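Local structure of C-type lectin domain family 4, member a4 (Mus musculus, 3VYK) at residues L18-S24 / C117-N122. The protein is a cell-surface C-type lectin receptor of dendritic cells whose calcium-bearing lectin domain, the part present here, binds N-glycans with a bisecting N-acetylglucosamine. Sequence-based numbering, arbitrary orientation.
With NAG (2-acetamido-2-deoxy-beta-D-glucopyranose), chain B; NAG (2-acetamido-2-deoxy-beta-D-glucopyranose), chain C.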
loop_
_atom_site.group_PDB
_atom_site.type_symbol
_atom_site.label_atom_id
_atom_site.label_comp_id
_atom_site.label_asym_id
_atom_site.label_seq_id
_atom_site.Cartn_x
_atom_site.Cartn_y
_atom_site.Cartn_z
ATOM N N LEU A 18 6.637 6.670 3.425
ATOM C CA LEU A 18 6.213 8.030 3.730
ATOM C C LEU A 18 5.768 8.090 5.188
ATOM O O LEU A 18 4.595 7.852 5.508
ATOM C CB LEU A 18 5.095 8.457 2.771
ATOM C CG LEU A 18 5.028 9.919 2.337
ATOM C CD1 LEU A 18 4.122 10.068 1.126
ATOM C CD2 LEU A 18 4.557 10.800 3.483
ATOM N N ASN A 19 6.733 8.393 6.057
ATOM C CA ASN A 19 6.580 8.383 7.510
ATOM C C ASN A 19 6.423 9.776 8.127
ATOM O O ASN A 19 5.978 9.888 9.268
ATOM C CB ASN A 19 7.809 7.735 8.168
ATOM C CG ASN A 19 7.753 6.219 8.190
ATOM O OD1 ASN A 19 8.792 5.559 8.142
ATOM N ND2 ASN A 19 6.550 5.659 8.292
ATOM N N ASP A 20 6.808 10.819 7.394
ATOM C CA ASP A 20 6.968 12.156 8.000
ATOM C C ASP A 20 5.650 12.905 8.212
ATOM O O ASP A 20 5.598 13.912 8.930
ATOM C CB ASP A 20 8.001 13.008 7.234
ATOM C CG ASP A 20 7.447 13.638 5.953
ATOM O OD1 ASP A 20 6.249 13.476 5.627
ATOM O OD2 ASP A 20 8.235 14.323 5.262
ATOM N N SER A 21 4.590 12.399 7.588
ATOM C CA SER A 21 3.262 12.994 7.690
ATOM C C SER A 21 2.198 11.985 7.279
ATOM O O SER A 21 2.509 10.943 6.688
ATOM C CB SER A 21 3.164 14.250 6.815
ATOM O OG SER A 21 3.511 13.970 5.472
ATOM N N LYS A 22 0.950 12.299 7.612
ATOM C CA LYS A 22 -0.198 11.490 7.211
ATOM C C LYS A 22 -1.076 12.273 6.247
ATOM O O LYS A 22 -1.073 13.510 6.237
ATOM C CB LYS A 22 -1.008 11.047 8.427
ATOM C CG LYS A 22 -0.263 10.135 9.387
ATOM C CD LYS A 22 -1.140 9.783 10.575
ATOM C CE LYS A 22 -0.363 9.015 11.628
ATOM N NZ LYS A 22 -1.161 8.879 12.877
ATOM N N ALA A 23 -1.824 11.543 5.428
ATOM C CA ALA A 23 -2.669 12.147 4.412
ATOM C C ALA A 23 -3.723 11.139 3.996
ATOM O O ALA A 23 -3.545 9.930 4.199
ATOM C CB ALA A 23 -1.836 12.565 3.207
ATOM N N SER A 24 -4.811 11.638 3.415
ATOM C CA SER A 24 -5.820 10.788 2.782
ATOM C C SER A 24 -5.228 9.971 1.631
ATOM O O SER A 24 -4.092 10.199 1.205
ATOM C CB SER A 24 -6.958 11.647 2.238
ATOM O OG SER A 24 -6.523 12.364 1.089
ATOM N N CYS A 117 -11.073 5.954 2.521
ATOM C CA CYS A 117 -10.062 6.691 1.777
ATOM C C CYS A 117 -9.722 8.037 2.413
ATOM O O CYS A 117 -8.595 8.504 2.292
ATOM C CB CYS A 117 -10.507 6.873 0.318
ATOM S SG CYS A 117 -10.784 5.298 -0.534
ATOM N N LYS A 118 -10.693 8.628 3.112
ATOM C CA LYS A 118 -10.493 9.949 3.696
ATOM C C LYS A 118 -9.675 9.912 4.986
ATOM O O LYS A 118 -9.195 10.948 5.438
ATOM C CB LYS A 118 -11.840 10.652 3.937
ATOM C CG LYS A 118 -12.735 9.968 4.957
ATOM C CD LYS A 118 -13.909 10.847 5.386
ATOM C CE LYS A 118 -14.888 11.096 4.248
ATOM N NZ LYS A 118 -16.121 11.762 4.749
ATOM N N ASP A 119 -9.501 8.732 5.581
ATOM C CA ASP A 119 -8.772 8.637 6.850
ATOM C C ASP A 119 -7.288 8.816 6.597
ATOM O O ASP A 119 -6.734 8.204 5.690
ATOM C CB ASP A 119 -9.026 7.302 7.561
ATOM C CG ASP A 119 -10.394 7.227 8.227
ATOM O OD1 ASP A 119 -11.223 8.148 8.046
ATOM O OD2 ASP A 119 -10.657 6.217 8.913
ATOM N N GLU A 120 -6.636 9.660 7.386
ATOM C CA GLU A 120 -5.252 10.027 7.104
ATOM C C GLU A 120 -4.266 9.009 7.652
ATOM O O GLU A 120 -4.307 8.661 8.832
ATOM C CB GLU A 120 -4.943 11.429 7.643
ATOM C CG GLU A 120 -5.684 12.526 6.898
ATOM C CD GLU A 120 -5.410 13.913 7.449
ATOM O OE1 GLU A 120 -5.155 14.044 8.667
ATOM O OE2 GLU A 120 -5.459 14.875 6.651
ATOM N N HIS A 121 -3.389 8.526 6.771
ATOM C CA HIS A 121 -2.391 7.529 7.139
ATOM C C HIS A 121 -1.081 7.792 6.477
ATOM O O HIS A 121 -0.959 8.659 5.606
ATOM C CB HIS A 121 -2.886 6.126 6.773
ATOM C CG HIS A 121 -3.956 5.622 7.694
ATOM N ND1 HIS A 121 -5.257 5.954 7.546
ATOM C CD2 HIS A 121 -3.877 4.832 8.828
ATOM C CE1 HIS A 121 -5.968 5.389 8.534
ATOM N NE2 HIS A 121 -5.128 4.705 9.313
ATOM N N ASN A 122 -0.081 7.023 6.886
ATOM C CA ASN A 122 1.180 6.972 6.162
ATOM C C ASN A 122 0.984 6.183 4.867
ATOM O O ASN A 122 -0.128 5.761 4.565
ATOM C CB ASN A 122 2.242 6.387 7.076
ATOM C CG ASN A 122 2.449 7.252 8.305
ATOM O OD1 ASN A 122 2.994 8.356 8.209
ATOM N ND2 ASN A 122 1.940 6.802 9.438
HETATM C C1 NAG B . -9.155 0.574 11.567
HETATM C C2 NAG B . -7.720 0.113 11.860
HETATM C C3 NAG B . -6.800 1.296 12.163
HETATM C C4 NAG B . -6.957 2.388 11.103
HETATM C C5 NAG B . -8.432 2.731 10.863
HETATM C C6 NAG B . -8.631 3.674 9.684
HETATM C C7 NAG B . -7.713 -2.182 12.722
HETATM C C8 NAG B . -7.883 -3.059 13.923
HETATM N N2 NAG B . -7.804 -0.869 12.929
HETATM O O3 NAG B . -5.459 0.843 12.167
HETATM O O4 NAG B . -6.258 3.545 11.490
HETATM O O5 NAG B . -9.146 1.552 10.541
HETATM O O6 NAG B . -8.507 5.030 10.058
HETATM O O7 NAG B . -7.513 -2.675 11.603
HETATM C C1 NAG C . -12.973 3.037 13.649
HETATM C C2 NAG C . -12.045 4.161 14.097
HETATM C C3 NAG C . -12.171 5.353 13.151
HETATM C C4 NAG C . -12.028 4.933 11.684
HETATM C C5 NAG C . -12.928 3.731 11.402
HETATM C C6 NAG C . -12.734 3.194 9.986
HETATM C C7 NAG C . -11.681 4.183 16.525
HETATM C C8 NAG C . -12.182 4.708 17.843
HETATM N N2 NAG C . -12.379 4.574 15.455
HETATM O O3 NAG C . -11.173 6.288 13.487
HETATM O O4 NAG C . -12.387 6.020 10.857
HETATM O O5 NAG C . -12.677 2.668 12.312
HETATM O O6 NAG C . -13.784 2.309 9.662
HETATM O O7 NAG C . -10.699 3.438 16.494
#
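Cys117 opens the segment 117-122 and is tied by a disulfide to Cys100. Its carbonyl O lies 3.5 Å from CB of Ser24. Ser24 is the N-cap of helix 25-34, and Cys117 is also backbone hydrogen-bonded to Trp25, so the loop meets the start of that helix. Asp119 points its CA-to-CB bond away from 18-24 and serves the glycan. Its OD2 accepts hydrogen bonds from O6 of the chain B NAG (2.7 Å) and from O4 of the chain C NAG (2.6 Å). Glu120 lies along the other segment, with its CG 3.7 Å from N of Ser24 and its CB 4.0 Å from CB of Lys22. His121 forms the antiparallel, hydrogen-bonded pair with Ala23. Ala23 N donates to His121 O (3.0 Å), and His121 N donates to Ala23 O (2.9 Å). CA-H...O contacts from Lys22 CA to His121 O (3.3 Å) and from Glu120 CA to Ala23 O (3.4 Å) flank this pair. The CA-to-CB bond of His121 points away from 18-24, and His121 NE2 shares a 2.7 Å hydrogen bond with O4 of the chain B NAG. The bridge lies at the start of strand 121-128, next to two residues of the glycan pocket of this C-type lectin fold, Asp119 in the loop and His121 on the strand. Asn122 buries the most surface here, its side chain set against the backbone of Leu18, Asn19 and Ser21, where the chain turns its corner at Asp20. Before the corner, Leu18 pairs by backbone hydrogen bonding with Ser123, as strand 13-19 runs antiparallel to 121-128. Asn122 bonds through its backbone to Phe62 of strand 61-67, while Leu18 and Ala23 rest on helix 25-34.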